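Local coordinates for protein phosphate transporter (PDB 6L85) that imports phosphate across the cell membrane of Thermotoga maritima, probably by coupling its uptake to the movement of sodium ions down their gradient, at residues Leu148-Met153 / Gly323-Phe328; Cys248-Ser253 / Phe328-Thr333. All coordinates share one frame; numbering follows the deposited sequence.

Contact 1: residues Leu148-Met153 / Gly323-Phe328; sequences LISFVM and GFTVDF. With NA (sodium ion), chain S.
Apolar packing carries almost the whole of this contact between helix 129-162 and helix 320-339, whose segments here run roughly antiparallel, at 140°, with axes 8.9 Å apart at closest approach. Met153 does most of the work. Its chain is extended from the backbone to the methyl, with CG anti to N (chi1 173°), so that it crosses the gap as a straight rod and slips in among Phe324, Thr325 and Phe328. The end of the chain meets two rings at once, the methyl at Phe324 and the sulfur at Phe328: Met153 CE lies 3.6 Å from Phe324 CE2, and Met153 SD lies 3.4 Å from Phe328 CD1. The second of these is a Met-aromatic contact, the sulfur sitting 4.3 Å from the centroid of the Phe328 ring in an oblique position.

Closer to the backbone, the threonine methyl takes over. The side chains of Thr325 and Met153 reach toward each other, and Thr325 CG2, anti to its own N, rests against the inner part of the methionine, 3.8 Å from Met153 CG. The same methyl reaches 3.4 Å from Ser150 O, close to where the CA atoms of the segments are nearest, at Ser150 and Val326.

No hydrogen bond joins the two segments. Their polar side chains are satisfied elsewhere: Ser150 OG bonds Ala353 O on helix 346-357, and Thr325 OG1 is turned back to Ser321 O of its own helix.

Metal binding belongs to another side of helix 320-339. Asp327 OD2 holds a sodium ion at 2.2 Å, together with Thr29, Gln243 and Ser247. The helix therefore offers a carboxylate to the ion and methyl and aromatic groups to helix 129-162, and with no directional bond across the interface, the fit here rests on shape, on the reach of one thioether and on its polarisable sulfur.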
loop_
_atom_site.group_PDB
_atom_site.type_symbol
_atom_site.label_atom_id
_atom_site.label_comp_id
_atom_site.label_asym_id
_atom_site.label_seq_id
_atom_site.Cartn_x
_atom_site.Cartn_y
_atom_site.Cartn_z
ATOM N N LEU B 148 -24.021 -8.828 14.094
ATOM C CA LEU B 148 -24.829 -9.440 13.043
ATOM C C LEU B 148 -23.972 -9.905 11.876
ATOM O O LEU B 148 -24.156 -11.018 11.368
ATOM C CB LEU B 148 -25.903 -8.464 12.555
ATOM C CG LEU B 148 -26.776 -7.882 13.671
ATOM C CD1 LEU B 148 -27.758 -6.836 13.141
ATOM C CD2 LEU B 148 -27.488 -8.978 14.494
ATOM N N ILE B 149 -23.052 -9.050 11.415
ATOM C CA ILE B 149 -22.163 -9.430 10.320
ATOM C C ILE B 149 -21.341 -10.645 10.720
ATOM O O ILE B 149 -21.176 -11.581 9.944
ATOM C CB ILE B 149 -21.264 -8.242 9.922
ATOM C CG1 ILE B 149 -22.097 -7.059 9.417
ATOM C CG2 ILE B 149 -20.271 -8.649 8.884
ATOM C CD1 ILE B 149 -21.237 -5.833 9.067
ATOM N N SER B 150 -20.781 -10.614 11.928
ATOM C CA SER B 150 -20.105 -11.752 12.532
ATOM C C SER B 150 -20.916 -13.041 12.388
ATOM O O SER B 150 -20.438 -14.057 11.857
ATOM C CB SER B 150 -19.903 -11.406 14.012
ATOM O OG SER B 150 -18.800 -12.047 14.581
ATOM N N PHE B 151 -22.156 -13.009 12.886
ATOM C CA PHE B 151 -23.013 -14.190 12.892
ATOM C C PHE B 151 -23.242 -14.699 11.470
ATOM O O PHE B 151 -23.013 -15.882 11.163
ATOM C CB PHE B 151 -24.331 -13.829 13.592
ATOM C CG PHE B 151 -25.355 -14.928 13.611
ATOM C CD1 PHE B 151 -25.314 -15.920 14.577
ATOM C CD2 PHE B 151 -26.372 -14.955 12.671
ATOM C CE1 PHE B 151 -26.267 -16.932 14.602
ATOM C CE2 PHE B 151 -27.330 -15.960 12.689
ATOM C CZ PHE B 151 -27.276 -16.953 13.655
ATOM N N VAL B 152 -23.641 -13.800 10.574
ATOM C CA VAL B 152 -23.928 -14.204 9.200
ATOM C C VAL B 152 -22.676 -14.748 8.530
ATOM O O VAL B 152 -22.727 -15.744 7.800
ATOM C CB VAL B 152 -24.532 -13.025 8.416
ATOM C CG1 VAL B 152 -24.786 -13.413 6.960
ATOM C CG2 VAL B 152 -25.817 -12.561 9.093
ATOM N N MET B 153 -21.523 -14.130 8.794
ATOM C CA MET B 153 -20.304 -14.554 8.127
ATOM C C MET B 153 -19.841 -15.915 8.633
ATOM O O MET B 153 -19.368 -16.744 7.849
ATOM C CB MET B 153 -19.211 -13.506 8.319
ATOM C CG MET B 153 -17.869 -13.955 7.791
ATOM S SD MET B 153 -16.676 -12.608 7.734
ATOM C CE MET B 153 -15.231 -13.537 7.223
ATOM N N GLY B 323 -11.730 -16.038 14.891
ATOM C CA GLY B 323 -10.948 -14.811 14.943
ATOM C C GLY B 323 -10.892 -14.116 13.594
ATOM O O GLY B 323 -11.037 -12.898 13.506
ATOM N N PHE B 324 -10.680 -14.895 12.526
ATOM C CA PHE B 324 -10.814 -14.411 11.156
ATOM C C PHE B 324 -12.141 -13.681 10.944
ATOM O O PHE B 324 -12.171 -12.561 10.408
ATOM C CB PHE B 324 -10.696 -15.607 10.205
ATOM C CG PHE B 324 -10.758 -15.255 8.736
ATOM C CD1 PHE B 324 -9.598 -14.950 8.033
ATOM C CD2 PHE B 324 -11.971 -15.282 8.045
ATOM C CE1 PHE B 324 -9.640 -14.651 6.672
ATOM C CE2 PHE B 324 -12.020 -14.993 6.692
ATOM C CZ PHE B 324 -10.846 -14.672 6.003
ATOM N N THR B 325 -13.255 -14.323 11.344
ATOM C CA THR B 325 -14.590 -13.742 11.153
ATOM C C THR B 325 -14.788 -12.469 11.984
ATOM O O THR B 325 -15.366 -11.488 11.506
ATOM C CB THR B 325 -15.650 -14.802 11.500
ATOM O OG1 THR B 325 -15.568 -15.872 10.548
ATOM C CG2 THR B 325 -17.080 -14.229 11.468
ATOM N N VAL B 326 -14.314 -12.475 13.229
ATOM C CA VAL B 326 -14.456 -11.327 14.120
ATOM C C VAL B 326 -13.725 -10.123 13.547
ATOM O O VAL B 326 -14.250 -9.001 13.519
ATOM C CB VAL B 326 -13.924 -11.682 15.523
ATOM C CG1 VAL B 326 -13.623 -10.415 16.357
ATOM C CG2 VAL B 326 -14.896 -12.602 16.240
ATOM N N ASP B 327 -12.492 -10.344 13.093
ATOM C CA ASP B 327 -11.716 -9.262 12.503
ATOM C C ASP B 327 -12.363 -8.734 11.238
ATOM O O ASP B 327 -12.499 -7.515 11.063
ATOM C CB ASP B 327 -10.307 -9.740 12.181
ATOM C CG ASP B 327 -9.480 -10.006 13.412
ATOM O OD1 ASP B 327 -9.822 -9.489 14.499
ATOM O OD2 ASP B 327 -8.462 -10.725 13.279
ATOM N N PHE B 328 -12.724 -9.633 10.313
ATOM C CA PHE B 328 -13.347 -9.172 9.079
ATOM C C PHE B 328 -14.566 -8.308 9.375
ATOM O O PHE B 328 -14.714 -7.209 8.814
ATOM C CB PHE B 328 -13.741 -10.353 8.192
ATOM C CG PHE B 328 -14.257 -9.925 6.839
ATOM C CD1 PHE B 328 -15.580 -9.531 6.674
ATOM C CD2 PHE B 328 -13.397 -9.848 5.749
ATOM C CE1 PHE B 328 -16.049 -9.106 5.426
ATOM C CE2 PHE B 328 -13.849 -9.442 4.514
ATOM C CZ PHE B 328 -15.179 -9.062 4.349
HETATM NA NA NA S . -6.545 -11.802 13.504
#

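Contact 2: residues Cys248-Ser253 / Phe328-Thr333; sequences CYVSFS and FSTATT
The Tyr249 ring carries the methyl of Ala331 over the centre of one face, Ala331 CB standing 3.4 Å from the ring centroid and 12° off the normal in a close CH-pi contact. The rim of the same ring turns to Phe328: Tyr249 CE2 sits above one face of that phenyl group, offset toward its rim, in an edge-to-face pair with planes at 60° and centroids 5.7 Å apart. Tyr249 CG, anti to the backbone N (chi1 -175°), sends the ring across to the other helix, and the turn about CB-CG sets its face against Ala331; Tyr249 OH then comes to Thr332 OG1 in a weak hydrogen bond of 3.4 Å.

The segments of helix 231-258 and helix 320-339 run nearly parallel here, in the sodium-binding core of this all-helical transporter. The small Ala331 lets the backbones approach, with Val250 CA 4.5 Å from Ala331 CA, while Val250 CG2 flanks the alanine methyl.

Both helices turn hydroxyls back on themselves. Ser253 OG bonds Val250 O at 2.9 Å, leaving the serine against Ala331 CA. Thr332 OG1 donates to Phe328 O at 2.7 Å from above the carbonyl plane, and that oxygen also accepts Thr332 N.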
loop_
_atom_site.group_PDB
_atom_site.type_symbol
_atom_site.label_atom_id
_atom_site.label_comp_id
_atom_site.label_asym_id
_atom_site.label_seq_id
_atom_site.Cartn_x
_atom_site.Cartn_y
_atom_site.Cartn_z
ATOM N N CYS B 248 -4.565 -7.138 10.099
ATOM C CA CYS B 248 -4.107 -5.930 9.406
ATOM C C CYS B 248 -5.290 -5.094 8.944
ATOM O O CYS B 248 -5.265 -3.856 9.012
ATOM C CB CYS B 248 -3.255 -6.290 8.180
ATOM S SG CYS B 248 -1.710 -7.138 8.495
ATOM N N TYR B 249 -6.294 -5.764 8.387
ATOM C CA TYR B 249 -7.508 -5.093 7.940
ATOM C C TYR B 249 -8.143 -4.307 9.094
ATOM O O TYR B 249 -8.507 -3.125 8.940
ATOM C CB TYR B 249 -8.451 -6.155 7.362
ATOM C CG TYR B 249 -9.742 -5.677 6.723
ATOM C CD1 TYR B 249 -9.853 -4.423 6.135
ATOM C CD2 TYR B 249 -10.858 -6.509 6.705
ATOM C CE1 TYR B 249 -11.042 -4.016 5.544
ATOM C CE2 TYR B 249 -12.053 -6.109 6.133
ATOM C CZ TYR B 249 -12.139 -4.857 5.545
ATOM O OH TYR B 249 -13.334 -4.465 4.970
ATOM N N VAL B 250 -8.195 -4.917 10.288
ATOM C CA VAL B 250 -8.756 -4.176 11.423
ATOM C C VAL B 250 -7.880 -2.979 11.780
ATOM O O VAL B 250 -8.394 -1.891 12.049
ATOM C CB VAL B 250 -8.993 -5.077 12.655
ATOM C CG1 VAL B 250 -9.660 -4.268 13.771
ATOM C CG2 VAL B 250 -9.875 -6.241 12.311
ATOM N N SER B 251 -6.557 -3.164 11.806
ATOM C CA SER B 251 -5.617 -2.083 12.124
ATOM C C SER B 251 -5.796 -0.872 11.215
ATOM O O SER B 251 -5.777 0.281 11.667
ATOM C CB SER B 251 -4.186 -2.590 11.979
ATOM O OG SER B 251 -3.689 -3.042 13.209
ATOM N N PHE B 252 -5.880 -1.134 9.911
ATOM C CA PHE B 252 -6.115 -0.096 8.921
ATOM C C PHE B 252 -7.408 0.651 9.223
ATOM O O PHE B 252 -7.439 1.892 9.243
ATOM C CB PHE B 252 -6.172 -0.749 7.533
ATOM C CG PHE B 252 -6.415 0.214 6.396
ATOM C CD1 PHE B 252 -7.706 0.603 6.054
ATOM C CD2 PHE B 252 -5.353 0.709 5.651
ATOM C CE1 PHE B 252 -7.938 1.485 4.999
ATOM C CE2 PHE B 252 -5.575 1.594 4.583
ATOM C CZ PHE B 252 -6.866 1.976 4.263
ATOM N N SER B 253 -8.495 -0.101 9.441
ATOM C CA SER B 253 -9.786 0.543 9.653
ATOM C C SER B 253 -9.801 1.298 10.977
ATOM O O SER B 253 -10.452 2.338 11.102
ATOM C CB SER B 253 -10.895 -0.503 9.585
ATOM O OG SER B 253 -10.923 -1.223 10.790
ATOM N N PHE B 328 -12.724 -9.633 10.313
ATOM C CA PHE B 328 -13.347 -9.172 9.079
ATOM C C PHE B 328 -14.566 -8.308 9.375
ATOM O O PHE B 328 -14.714 -7.209 8.814
ATOM C CB PHE B 328 -13.741 -10.353 8.192
ATOM C CG PHE B 328 -14.257 -9.925 6.839
ATOM C CD1 PHE B 328 -15.580 -9.531 6.674
ATOM C CD2 PHE B 328 -13.397 -9.848 5.749
ATOM C CE1 PHE B 328 -16.049 -9.106 5.426
ATOM C CE2 PHE B 328 -13.849 -9.442 4.514
ATOM C CZ PHE B 328 -15.179 -9.062 4.349
ATOM N N SER B 329 -15.452 -8.787 10.262
ATOM C CA SER B 329 -16.689 -8.057 10.531
ATOM C C SER B 329 -16.412 -6.730 11.219
ATOM O O SER B 329 -17.077 -5.727 10.930
ATOM C CB SER B 329 -17.629 -8.906 11.389
ATOM O OG SER B 329 -17.793 -10.186 10.796
ATOM N N THR B 330 -15.456 -6.712 12.153
ATOM C CA THR B 330 -15.090 -5.475 12.821
ATOM C C THR B 330 -14.581 -4.445 11.824
ATOM O O THR B 330 -15.034 -3.291 11.812
ATOM C CB THR B 330 -14.016 -5.755 13.859
ATOM O OG1 THR B 330 -14.555 -6.637 14.836
ATOM C CG2 THR B 330 -13.557 -4.451 14.513
ATOM N N ALA B 331 -13.640 -4.860 10.974
ATOM C CA ALA B 331 -13.002 -3.934 10.051
ATOM C C ALA B 331 -13.999 -3.406 9.040
ATOM O O ALA B 331 -13.994 -2.206 8.731
ATOM C CB ALA B 331 -11.829 -4.616 9.346
ATOM N N THR B 332 -14.860 -4.283 8.523
ATOM C CA THR B 332 -15.911 -3.845 7.604
ATOM C C THR B 332 -16.836 -2.824 8.256
ATOM O O THR B 332 -17.111 -1.761 7.679
ATOM C CB THR B 332 -16.719 -5.051 7.132
ATOM O OG1 THR B 332 -15.815 -6.045 6.636
ATOM C CG2 THR B 332 -17.716 -4.634 6.038
ATOM N N THR B 333 -17.342 -3.133 9.457
ATOM C CA THR B 333 -18.204 -2.184 10.148
ATOM C C THR B 333 -17.517 -0.831 10.299
ATOM O O THR B 333 -18.111 0.223 10.023
ATOM C CB THR B 333 -18.597 -2.745 11.519
ATOM O OG1 THR B 333 -19.198 -4.031 11.347
ATOM C CG2 THR B 333 -19.587 -1.813 12.230
#

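In the fold
From the N terminus, the chain first supplies helix 129-162, whose residues 148-153 wait 170 residues for their partner. Helix 231-258 comes next with residues 248-253, and helix 320-339 then closes both loops in turn: residues 323-328 complete contact 1, and residues 328-333 complete contact 2 after a shorter span. The loops cross, since the segments alternate along the chain. Helix 320-339 is thus held between helix 129-162 and helix 231-258, and Phe328 serves both contacts, whose centres lie about 10 Å apart. A sodium site adds a further tie, drawing helices 2-32, 231-258 and 320-339 together.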